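Local structure of CheC, inhibitor of MCP methylation / FliN fusion protein (Thermotoga maritima, 4HYN) at residues A[72-76]-A[151-155]. The protein probably dephosphorylates the chemotaxis response regulator CheY at the flagellar rotor, as a member of the CheC phosphatase family. Sequence-based numbering, arbitrary orientation.
Sequences LNVLV and FPPVT
Val-74 meets the 151-155 loop with both of its methyls, each turned to a different partner. CG1 lies anti to the backbone N (chi1 176°) and points at the far end of Phe-151, 3.8 Å from CZ, the two side chains reaching for each other from opposite directions. CG2 touches Val-154 CG2 at 3.8 Å and also rests against CB of Pro-152, whose ring crosses the valine at about a right angle. Aliphatic neighbours meet the phenyl ring from different sides: Val-76 CG2 comes in at its edge, 3.8 Å from CE2, while Pro-152 CD sits above one face, displaced toward the rim, and Val-154 CG2 lies in the ring plane. Leu-72 extends this apolar row, its CD2 packing 3.8 Å from Pro-152 CB and equally near the carbonyl carbon of Pro-153. With an alanine here in place of Val-74, both gamma methyls go, which is likely to open a gap between the strand, the end of Phe-151 and the Val-154 methyl, and leave the ring freer to shift. No direct hydrogen bond joins the segments; instead one water accepts from Leu-72 N and donates to Val-154 O at 2.7 Å. The loop keeps its own shape through an inverse gamma turn centred on Pro-153, in which Val-154 N bonds to Pro-152 O at 2.8 Å. Asn-73 and Leu-75 point the other way, toward helix 103-128, where both touch Met-117. Such alternation is the textbook pattern of a strand within a sheet covered on both faces: here strand 71-78 of the antiparallel CheC-like sheet has a helix on one side and the 151-155 loop on the other.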
ATOM      1  N   LEU A  72      -5.103  -8.773  -5.985  1.00 18.02           N
ATOM      2  CA  LEU A  72      -3.780  -8.195  -5.920  1.00 17.61           C
ATOM      3  C   LEU A  72      -3.810  -6.863  -5.173  1.00 16.94           C
ATOM      4  O   LEU A  72      -4.702  -6.045  -5.372  1.00 17.24           O
ATOM      5  CB  LEU A  72      -3.237  -8.014  -7.335  1.00 15.35           C
ATOM      6  CG  LEU A  72      -1.758  -7.691  -7.480  1.00 15.19           C
ATOM      7  CD1 LEU A  72      -0.903  -8.850  -6.969  1.00 11.74           C
ATOM      8  CD2 LEU A  72      -1.476  -7.414  -8.939  1.00 16.77           C
ATOM      9  N   ASN A  73      -2.840  -6.679  -4.289  1.00 18.14           N
ATOM     10  CA  ASN A  73      -2.711  -5.475  -3.480  1.00 18.83           C
ATOM     11  C   ASN A  73      -1.320  -4.932  -3.812  1.00 17.71           C
ATOM     12  O   ASN A  73      -0.305  -5.576  -3.538  1.00 16.51           O
ATOM     13  CB  ASN A  73      -2.839  -5.847  -1.994  1.00 21.43           C
ATOM     14  CG  ASN A  73      -2.769  -4.640  -1.054  1.00 24.78           C
ATOM     15  OD1 ASN A  73      -2.811  -4.802   0.168  1.00 27.79           O
ATOM     16  ND2 ASN A  73      -2.661  -3.440  -1.609  1.00 24.58           N
ATOM     17  N   VAL A  74      -1.289  -3.742  -4.401  1.00 15.58           N
ATOM     18  CA  VAL A  74      -0.045  -3.123  -4.827  1.00 14.08           C
ATOM     19  C   VAL A  74       0.317  -1.834  -4.111  1.00 14.85           C
ATOM     20  O   VAL A  74      -0.524  -0.957  -3.931  1.00 14.83           O
ATOM     21  CB  VAL A  74      -0.093  -2.831  -6.352  1.00 12.40           C
ATOM     22  CG1 VAL A  74       1.163  -2.092  -6.809  1.00 12.63           C
ATOM     23  CG2 VAL A  74      -0.260  -4.128  -7.126  1.00  9.54           C
ATOM     24  N   LEU A  75       1.584  -1.736  -3.711  1.00 14.32           N
ATOM     25  CA  LEU A  75       2.117  -0.545  -3.058  1.00 15.13           C
ATOM     26  C   LEU A  75       3.144   0.068  -4.003  1.00 15.55           C
ATOM     27  O   LEU A  75       4.004  -0.638  -4.537  1.00 13.73           O
ATOM     28  CB  LEU A  75       2.797  -0.891  -1.733  1.00 16.48           C
ATOM     29  CG  LEU A  75       1.940  -1.233  -0.516  1.00 15.70           C
ATOM     30  CD1 LEU A  75       2.842  -1.299   0.709  1.00 15.79           C
ATOM     31  CD2 LEU A  75       0.868  -0.169  -0.321  1.00 15.82           C
ATOM     32  N   VAL A  76       3.039   1.373  -4.220  1.00 15.22           N
ATOM     33  CA  VAL A  76       3.952   2.080  -5.109  1.00 14.98           C
ATOM     34  C   VAL A  76       4.754   3.106  -4.317  1.00 16.42           C
ATOM     35  O   VAL A  76       4.207   4.086  -3.808  1.00 17.16           O
ATOM     36  CB  VAL A  76       3.189   2.782  -6.273  1.00 14.37           C
ATOM     37  CG1 VAL A  76       4.172   3.460  -7.231  1.00 11.94           C
ATOM     38  CG2 VAL A  76       2.340   1.769  -7.023  1.00 13.40           C
ATOM     39  N   PHE A 151       1.479  -1.700 -15.529  1.00 18.58           N
ATOM     40  CA  PHE A 151       1.219  -1.740 -14.099  1.00 19.13           C
ATOM     41  C   PHE A 151       0.686  -3.156 -13.769  1.00 18.71           C
ATOM     42  O   PHE A 151      -0.005  -3.774 -14.596  1.00 17.26           O
ATOM     43  CB  PHE A 151       0.176  -0.671 -13.741  1.00 17.29           C
ATOM     44  CG  PHE A 151       0.110  -0.355 -12.279  1.00 16.63           C
ATOM     45  CD1 PHE A 151      -0.754  -1.049 -11.439  1.00 17.57           C
ATOM     46  CD2 PHE A 151       0.921   0.631 -11.734  1.00 17.00           C
ATOM     47  CE1 PHE A 151      -0.805  -0.765 -10.075  1.00 14.79           C
ATOM     48  CE2 PHE A 151       0.876   0.919 -10.379  1.00 16.49           C
ATOM     49  CZ  PHE A 151       0.010   0.217  -9.549  1.00 14.89           C
ATOM     50  N   PRO A 152       1.060  -3.717 -12.596  1.00 18.58           N
ATOM     51  CA  PRO A 152       0.589  -5.057 -12.212  1.00 17.25           C
ATOM     52  C   PRO A 152      -0.933  -5.188 -12.411  1.00 18.29           C
ATOM     53  O   PRO A 152      -1.689  -4.241 -12.170  1.00 19.29           O
ATOM     54  CB  PRO A 152       0.986  -5.135 -10.745  1.00 16.52           C
ATOM     55  CG  PRO A 152       2.282  -4.405 -10.726  1.00 15.30           C
ATOM     56  CD  PRO A 152       1.972  -3.176 -11.567  1.00 18.73           C
ATOM     57  N   PRO A 153      -1.399  -6.368 -12.854  1.00 16.39           N
ATOM     58  CA  PRO A 153      -2.832  -6.596 -13.091  1.00 15.44           C
ATOM     59  C   PRO A 153      -3.763  -6.640 -11.863  1.00 15.29           C
ATOM     60  O   PRO A 153      -4.295  -7.693 -11.490  1.00 15.88           O
ATOM     61  CB  PRO A 153      -2.835  -7.908 -13.875  1.00 14.36           C
ATOM     62  CG  PRO A 153      -1.695  -8.678 -13.208  1.00 16.12           C
ATOM     63  CD  PRO A 153      -0.615  -7.605 -13.045  1.00 16.12           C
ATOM     64  N   VAL A 154      -3.971  -5.484 -11.250  1.00 14.49           N
ATOM     65  CA  VAL A 154      -4.868  -5.374 -10.105  1.00 15.65           C
ATOM     66  C   VAL A 154      -6.276  -5.773 -10.581  1.00 16.62           C
ATOM     67  O   VAL A 154      -7.067  -6.363  -9.851  1.00 17.11           O
ATOM     68  CB  VAL A 154      -4.862  -3.933  -9.572  1.00 15.24           C
ATOM     69  CG1 VAL A 154      -5.819  -3.789  -8.409  1.00 14.49           C
ATOM     70  CG2 VAL A 154      -3.447  -3.555  -9.146  1.00 13.80           C
ATOM     71  N   THR A 155      -6.538  -5.482 -11.846  1.00 17.43           N
ATOM     72  CA  THR A 155      -7.785  -5.804 -12.517  1.00 18.81           C
ATOM     73  C   THR A 155      -7.344  -6.537 -13.793  1.00 19.37           C
ATOM     74  O   THR A 155      -6.179  -6.433 -14.192  1.00 20.71           O
ATOM     75  CB  THR A 155      -8.545  -4.505 -12.864  1.00 20.90           C
ATOM     76  OG1 THR A 155      -9.545  -4.249 -11.871  1.00 23.26           O
ATOM     77  CG2 THR A 155      -9.187  -4.588 -14.222  1.00 23.52           C
TER
HETATM   78  O   HOH W   1      -7.250  -8.508  -8.185  1.00 23.12           O